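Local coordinates for protein benzyl alcohol dehydrogenase (Acinetobacter calcoaceticus, PDB 1F8F) that probably oxidises benzyl alcohol and related aryl alcohols to their aldehydes, using NAD as cofactor, as a zinc-containing alcohol dehydrogenase, at residues A9-C14 against P60-H65; D32-K37 against G69-I74. All coordinates share one frame; numbering follows the deposited sequence.

Contact 1: A9-C14 against P60-H65. With ZN (zinc ion), chain B.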
ATOM      1  N   ALA A   9      21.182 -41.983   3.166  1.00 39.26           N
ATOM      2  CA  ALA A   9      20.021 -41.098   3.283  1.00 41.15           C
ATOM      3  C   ALA A   9      18.891 -41.831   3.969  1.00 40.27           C
ATOM      4  O   ALA A   9      18.780 -43.009   3.694  1.00 41.41           O
ATOM      5  CB  ALA A   9      19.503 -40.623   1.927  1.00 39.49           C
ATOM      6  N   ALA A  10      18.034 -41.173   4.695  1.00 41.12           N
ATOM      7  CA  ALA A  10      16.892 -41.783   5.332  1.00 43.12           C
ATOM      8  C   ALA A  10      15.730 -41.921   4.357  1.00 45.50           C
ATOM      9  O   ALA A  10      15.166 -40.903   3.922  1.00 47.99           O
ATOM     10  CB  ALA A  10      16.467 -40.919   6.527  1.00 41.63           C
ATOM     11  N   VAL A  11      15.232 -43.121   4.089  1.00 45.89           N
ATOM     12  CA  VAL A  11      14.133 -43.373   3.179  1.00 43.48           C
ATOM     13  C   VAL A  11      12.801 -43.642   3.854  1.00 44.91           C
ATOM     14  O   VAL A  11      12.736 -44.343   4.876  1.00 45.23           O
ATOM     15  CB  VAL A  11      14.524 -44.600   2.319  1.00 42.94           C
ATOM     16  CG1 VAL A  11      13.315 -45.079   1.516  1.00 42.80           C
ATOM     17  CG2 VAL A  11      15.720 -44.346   1.412  1.00 38.33           C
ATOM     18  N   THR A  12      11.695 -43.114   3.330  1.00 43.64           N
ATOM     19  CA  THR A  12      10.375 -43.391   3.852  1.00 45.64           C
ATOM     20  C   THR A  12       9.707 -44.382   2.902  1.00 48.90           C
ATOM     21  O   THR A  12       9.128 -43.966   1.911  1.00 47.59           O
ATOM     22  CB  THR A  12       9.555 -42.106   3.954  1.00 42.97           C
ATOM     23  OG1 THR A  12      10.073 -41.205   4.942  1.00 42.57           O
ATOM     24  CG2 THR A  12       8.131 -42.425   4.351  1.00 42.53           C
ATOM     25  N   PRO A  13       9.792 -45.689   3.153  1.00 51.88           N
ATOM     26  CA  PRO A  13       9.318 -46.720   2.251  1.00 51.32           C
ATOM     27  C   PRO A  13       7.845 -46.845   2.014  1.00 51.03           C
ATOM     28  O   PRO A  13       7.569 -47.320   0.911  1.00 51.09           O
ATOM     29  CB  PRO A  13       9.913 -48.030   2.781  1.00 51.55           C
ATOM     30  CG  PRO A  13      11.105 -47.541   3.534  1.00 53.02           C
ATOM     31  CD  PRO A  13      10.535 -46.324   4.274  1.00 52.78           C
ATOM     32  N   CYS A  14       6.905 -46.509   2.877  1.00 52.13           N
ATOM     33  CA  CYS A  14       5.496 -46.667   2.533  1.00 54.26           C
ATOM     34  C   CYS A  14       4.610 -45.876   3.481  1.00 55.35           C
ATOM     35  O   CYS A  14       5.090 -45.277   4.449  1.00 56.26           O
ATOM     36  CB  CYS A  14       5.044 -48.130   2.541  1.00 56.11           C
ATOM     37  SG  CYS A  14       5.126 -49.031   4.121  1.00 54.51           S
ATOM     38  N   PRO A  60       8.260 -45.107  -2.500  1.00 57.48           N
ATOM     39  CA  PRO A  60       9.278 -44.520  -1.656  1.00 55.32           C
ATOM     40  C   PRO A  60      10.071 -43.270  -1.998  1.00 53.04           C
ATOM     41  O   PRO A  60      10.374 -43.009  -3.162  1.00 52.03           O
ATOM     42  CB  PRO A  60      10.318 -45.677  -1.623  1.00 55.07           C
ATOM     43  CG  PRO A  60      10.205 -46.250  -3.011  1.00 55.59           C
ATOM     44  CD  PRO A  60       8.712 -46.358  -3.187  1.00 55.78           C
ATOM     45  N   ALA A  61      10.590 -42.556  -0.978  1.00 49.18           N
ATOM     46  CA  ALA A  61      11.378 -41.341  -1.159  1.00 45.72           C
ATOM     47  C   ALA A  61      12.181 -40.810   0.037  1.00 43.13           C
ATOM     48  O   ALA A  61      11.960 -41.207   1.179  1.00 39.64           O
ATOM     49  CB  ALA A  61      10.368 -40.229  -1.472  1.00 45.26           C
ATOM     50  N   VAL A  62      13.128 -39.908  -0.241  1.00 40.31           N
ATOM     51  CA  VAL A  62      13.919 -39.196   0.751  1.00 38.28           C
ATOM     52  C   VAL A  62      13.321 -37.806   1.061  1.00 35.12           C
ATOM     53  O   VAL A  62      13.339 -36.960   0.176  1.00 30.60           O
ATOM     54  CB  VAL A  62      15.379 -38.972   0.328  1.00 38.30           C
ATOM     55  CG1 VAL A  62      16.149 -38.183   1.377  1.00 37.88           C
ATOM     56  CG2 VAL A  62      16.129 -40.276   0.021  1.00 38.41           C
ATOM     57  N   LEU A  63      12.788 -37.585   2.250  1.00 31.17           N
ATOM     58  CA  LEU A  63      12.210 -36.327   2.681  1.00 30.60           C
ATOM     59  C   LEU A  63      13.194 -35.350   3.311  1.00 26.82           C
ATOM     60  O   LEU A  63      14.341 -35.385   2.955  1.00 24.99           O
ATOM     61  CB  LEU A  63      10.994 -36.591   3.581  1.00 29.25           C
ATOM     62  CG  LEU A  63      10.076 -37.688   3.022  1.00 30.72           C
ATOM     63  CD1 LEU A  63       8.955 -37.987   4.003  1.00 27.16           C
ATOM     64  CD2 LEU A  63       9.502 -37.274   1.651  1.00 31.09           C
ATOM     65  N   GLY A  64      12.830 -34.522   4.300  1.00 28.45           N
ATOM     66  CA  GLY A  64      13.748 -33.519   4.851  1.00 25.26           C
ATOM     67  C   GLY A  64      13.616 -32.269   3.961  1.00 28.16           C
ATOM     68  O   GLY A  64      13.679 -32.360   2.740  1.00 26.90           O
ATOM     69  N   HIS A  65      13.346 -31.107   4.554  1.00 27.82           N
ATOM     70  CA  HIS A  65      13.150 -29.923   3.734  1.00 28.92           C
ATOM     71  C   HIS A  65      13.668 -28.696   4.488  1.00 27.52           C
ATOM     72  O   HIS A  65      13.258 -27.585   4.189  1.00 26.07           O
ATOM     73  CB  HIS A  65      11.731 -29.762   3.235  1.00 29.57           C
ATOM     74  CG  HIS A  65      10.679 -29.465   4.247  1.00 29.90           C
ATOM     75  ND1 HIS A  65      10.134 -30.480   5.017  1.00 31.07           N
ATOM     76  CD2 HIS A  65      10.049 -28.322   4.587  1.00 29.88           C
ATOM     77  CE1 HIS A  65       9.205 -29.975   5.828  1.00 31.11           C
ATOM     78  NE2 HIS A  65       9.140 -28.658   5.597  1.00 35.42           N
TER
HETATM   79 ZN    ZN B 372       7.854 -27.123   6.583  1.00 42.42          ZN
HETATM   80  O   HOH W   1      12.573 -39.623   4.500  1.00 38.08           O
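A9, leading into a single antiparallel, hydrogen-bonded beta bridge between T12 and A61, puts its CB against CG2 of V62, 3.9 Å away. The bridge lies next to strand 5-11 and ties it to the irregular segment P60-H65 in the GroES-like part of this zinc-dependent alcohol dehydrogenase. V62 holds CG1 anti to its backbone N (chi1 178°), which leaves CG2 beside that N for the methyl of A9, while L24 of strand 20-26 adds to the same apolar patch. Next, A10 turns its carbonyl across the contact: A10 O accepts a hydrogen bond from a water at 2.9 Å. The same water accepts from L63 N at 3.0 Å and is hydrogen-bonded to T12 OG1, so it links three polar groups of buried residues. V11 approaches V62 CG2 with its CG2 and P60 CB with its CG1, both loosely. T12 N then gives the one direct hydrogen bond, to A61 O, at 2.9 Å; it is almost straight (174° at the hydrogen), with the donor tilted 19° from the carbonyl plane. The T12 and L63 side chains cross at about a right angle, T12 OG1 lying 3.5 Å from CD1 of L63, and helix 45-51 borders both through R51 and D47. P13 O lies 4.1 Å from CB of P60, which follows a cis peptide bond. Beyond G64, whose N is hydrogen-bonded to D47, H65 stacks on F140, and H65 NE2 binds the zinc ion at 2.2 Å, together with C44 and C173.

Contact 2: D32-K37 against G69-I74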
ATOM      1  N   ASP A  32      22.311 -24.802 -13.517  1.00 39.04           N
ATOM      2  CA  ASP A  32      22.399 -23.934 -12.340  1.00 36.56           C
ATOM      3  C   ASP A  32      22.144 -24.649 -11.010  1.00 37.19           C
ATOM      4  O   ASP A  32      21.964 -24.057  -9.903  1.00 36.95           O
ATOM      5  CB  ASP A  32      21.587 -22.690 -12.617  1.00 36.10           C
ATOM      6  CG  ASP A  32      20.083 -22.767 -12.496  1.00 35.63           C
ATOM      7  OD1 ASP A  32      19.493 -23.847 -12.410  1.00 32.94           O
ATOM      8  OD2 ASP A  32      19.444 -21.675 -12.435  1.00 36.46           O
ATOM      9  N   GLU A  33      22.290 -25.980 -11.030  1.00 36.03           N
ATOM     10  CA  GLU A  33      22.205 -26.838  -9.863  1.00 36.81           C
ATOM     11  C   GLU A  33      23.405 -26.718  -8.919  1.00 35.44           C
ATOM     12  O   GLU A  33      24.436 -26.204  -9.324  1.00 33.37           O
ATOM     13  CB  GLU A  33      22.092 -28.310 -10.242  1.00 37.13           C
ATOM     14  CG  GLU A  33      20.986 -28.592 -11.234  1.00 40.02           C
ATOM     15  CD  GLU A  33      21.041 -30.045 -11.678  1.00 41.92           C
ATOM     16  OE1 GLU A  33      22.176 -30.566 -11.719  1.00 42.17           O
ATOM     17  OE2 GLU A  33      19.981 -30.628 -11.979  1.00 42.12           O
ATOM     18  N   VAL A  34      23.207 -27.071  -7.648  1.00 35.66           N
ATOM     19  CA  VAL A  34      24.235 -27.001  -6.614  1.00 36.94           C
ATOM     20  C   VAL A  34      24.394 -28.291  -5.789  1.00 36.27           C
ATOM     21  O   VAL A  34      23.358 -28.854  -5.445  1.00 36.39           O
ATOM     22  CB  VAL A  34      23.967 -25.938  -5.552  1.00 36.45           C
ATOM     23  CG1 VAL A  34      25.274 -25.342  -5.058  1.00 38.97           C
ATOM     24  CG2 VAL A  34      23.018 -24.855  -6.003  1.00 37.56           C
ATOM     25  N   LEU A  35      25.616 -28.784  -5.520  1.00 35.64           N
ATOM     26  CA  LEU A  35      25.871 -29.998  -4.753  1.00 33.87           C
ATOM     27  C   LEU A  35      26.251 -29.611  -3.322  1.00 30.79           C
ATOM     28  O   LEU A  35      27.268 -28.912  -3.171  1.00 30.16           O
ATOM     29  CB  LEU A  35      27.081 -30.845  -5.194  1.00 34.98           C
ATOM     30  CG  LEU A  35      27.109 -32.245  -4.542  1.00 34.19           C
ATOM     31  CD1 LEU A  35      25.865 -33.041  -4.898  1.00 33.39           C
ATOM     32  CD2 LEU A  35      28.366 -32.980  -4.966  1.00 36.26           C
ATOM     33  N   VAL A  36      25.415 -30.012  -2.357  1.00 28.61           N
ATOM     34  CA  VAL A  36      25.678 -29.499  -0.997  1.00 27.50           C
ATOM     35  C   VAL A  36      26.113 -30.561   0.010  1.00 27.32           C
ATOM     36  O   VAL A  36      25.424 -31.585   0.089  1.00 27.12           O
ATOM     37  CB  VAL A  36      24.360 -28.882  -0.430  1.00 26.56           C
ATOM     38  CG1 VAL A  36      24.540 -28.323   0.967  1.00 25.30           C
ATOM     39  CG2 VAL A  36      23.886 -27.726  -1.311  1.00 28.98           C
ATOM     40  N   LYS A  37      27.092 -30.282   0.847  1.00 28.95           N
ATOM     41  CA  LYS A  37      27.433 -31.310   1.882  1.00 32.06           C
ATOM     42  C   LYS A  37      26.575 -30.943   3.116  1.00 29.68           C
ATOM     43  O   LYS A  37      26.832 -29.871   3.665  1.00 27.44           O
ATOM     44  CB  LYS A  37      28.917 -31.370   2.209  1.00 33.58           C
ATOM     45  CG  LYS A  37      29.262 -31.891   3.588  1.00 38.95           C
ATOM     46  CD  LYS A  37      30.656 -32.258   3.947  1.00 41.35           C
ATOM     47  CE  LYS A  37      31.402 -31.313   4.858  1.00 43.62           C
ATOM     48  NZ  LYS A  37      32.228 -32.088   5.875  1.00 45.43           N
ATOM     49  N   GLY A  69      24.188 -26.684   5.050  1.00 28.59           N
ATOM     50  CA  GLY A  69      25.396 -27.400   4.689  1.00 30.79           C
ATOM     51  C   GLY A  69      26.451 -26.471   4.071  1.00 32.84           C
ATOM     52  O   GLY A  69      26.505 -25.274   4.291  1.00 29.98           O
ATOM     53  N   ILE A  70      27.366 -27.070   3.327  1.00 33.41           N
ATOM     54  CA  ILE A  70      28.527 -26.441   2.697  1.00 36.54           C
ATOM     55  C   ILE A  70      28.571 -26.826   1.217  1.00 34.98           C
ATOM     56  O   ILE A  70      28.379 -27.981   0.813  1.00 33.86           O
ATOM     57  CB  ILE A  70      29.854 -26.963   3.311  1.00 41.26           C
ATOM     58  CG1 ILE A  70      29.865 -26.824   4.842  1.00 38.48           C
ATOM     59  CG2 ILE A  70      31.097 -26.254   2.789  1.00 38.84           C
ATOM     60  CD1 ILE A  70      31.023 -27.502   5.529  1.00 41.44           C
ATOM     61  N   ILE A  71      28.770 -25.816   0.385  1.00 38.10           N
ATOM     62  CA  ILE A  71      28.856 -26.141  -1.053  1.00 37.83           C
ATOM     63  C   ILE A  71      30.158 -26.877  -1.373  1.00 39.10           C
ATOM     64  O   ILE A  71      31.237 -26.379  -1.162  1.00 38.28           O
ATOM     65  CB  ILE A  71      28.706 -24.912  -1.937  1.00 36.08           C
ATOM     66  CG1 ILE A  71      27.294 -24.295  -1.803  1.00 35.87           C
ATOM     67  CG2 ILE A  71      28.934 -25.321  -3.394  1.00 38.10           C
ATOM     68  CD1 ILE A  71      27.196 -22.907  -2.377  1.00 33.58           C
ATOM     69  N   GLU A  72      30.031 -27.978  -2.045  1.00 42.78           N
ATOM     70  CA  GLU A  72      30.911 -28.990  -2.520  1.00 48.25           C
ATOM     71  C   GLU A  72      31.123 -29.011  -4.037  1.00 50.34           C
ATOM     72  O   GLU A  72      32.036 -29.679  -4.545  1.00 52.17           O
ATOM     73  CB  GLU A  72      30.209 -30.332  -2.182  1.00 47.09           C
ATOM     74  CG  GLU A  72      30.815 -31.600  -2.673  1.00 50.72           C
ATOM     75  CD  GLU A  72      31.957 -32.233  -1.909  1.00 52.17           C
ATOM     76  OE1 GLU A  72      32.266 -31.958  -0.727  1.00 51.92           O
ATOM     77  OE2 GLU A  72      32.586 -33.097  -2.556  1.00 52.54           O
ATOM     78  N   ALA A  73      30.207 -28.420  -4.775  1.00 50.46           N
ATOM     79  CA  ALA A  73      30.246 -28.345  -6.221  1.00 52.08           C
ATOM     80  C   ALA A  73      29.067 -27.518  -6.782  1.00 51.92           C
ATOM     81  O   ALA A  73      27.938 -27.670  -6.321  1.00 50.61           O
ATOM     82  CB  ALA A  73      30.265 -29.738  -6.841  1.00 51.86           C
ATOM     83  N   ILE A  74      29.379 -26.635  -7.727  1.00 50.97           N
ATOM     84  CA  ILE A  74      28.407 -25.779  -8.382  1.00 49.81           C
ATOM     85  C   ILE A  74      28.274 -26.160  -9.848  1.00 48.88           C
ATOM     86  O   ILE A  74      29.242 -26.700 -10.354  1.00 52.25           O
ATOM     87  CB  ILE A  74      28.822 -24.296  -8.380  1.00 48.49           C
ATOM     88  CG1 ILE A  74      30.232 -24.154  -8.954  1.00 47.27           C
ATOM     89  CG2 ILE A  74      28.703 -23.714  -6.988  1.00 46.85           C
ATOM     90  CD1 ILE A  74      30.710 -22.717  -8.983  1.00 46.35           C
TER
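L35 and E72 both hold CG anti to the backbone N (chi1 -168° and 174°), which sends their side chains the same way, side by side, CD2 of L35 3.6 Å from CG of E72. This is antiparallel sheet pairing within the GroES-like domain, with a classic beta bulge: E72 and A73 together face L35, and the register shifts by one. L35 O accepts a hydrogen bond from E72 N at 3.1 Å and a weak one from A73 N, while L35 N donates to A73 O at 2.7 Å. Beyond the bulge K37 and I70 exchange two backbone hydrogen bonds, K37 N to I70 O being the shorter at 2.6 Å. On the face of L35, K37, I70 and A73, CE of K37 runs 3.9 Å from CD1 of I70. On that of V34, V36, I71 and I74, V34 CG1 meets I71 CG1 at 4.0 Å. G69 CA comes within 3.0 Å of K37 O, where a beta carbon would collide with K37 O and V36 CG1. E72 OE1 has a weak hydrogen bond to Y148 OH. Strand 148-152 flanks strand 33-42 through backbone hydrogen bonds of V34 with S151 and V36 with A149, whereas strand 66-74 pairs with strand 86-89, where V87 touches both V36 and I71.

Contact 2 and the loop of contact 1 belong to the GroES-like part of the chain; segment A9-C14 packs on that loop. The centres are about 20 Å apart, and the segments alternate along the sequence. Contact 1 is the more buried: it joins a strand and the residues following it to a loop that carries a zinc ligand. Contact 2 is only partly buried and is antiparallel sheet pairing interrupted by a bulge, with a larger interface of 492 Å² against 317 Å². The two share no strand, yet loop 60-65 leads directly into strand 66-74. K37 and E72 border the aliphatic side chains of contact 2; the polar links of contact 1 are backbone groups, a water and T12 OG1.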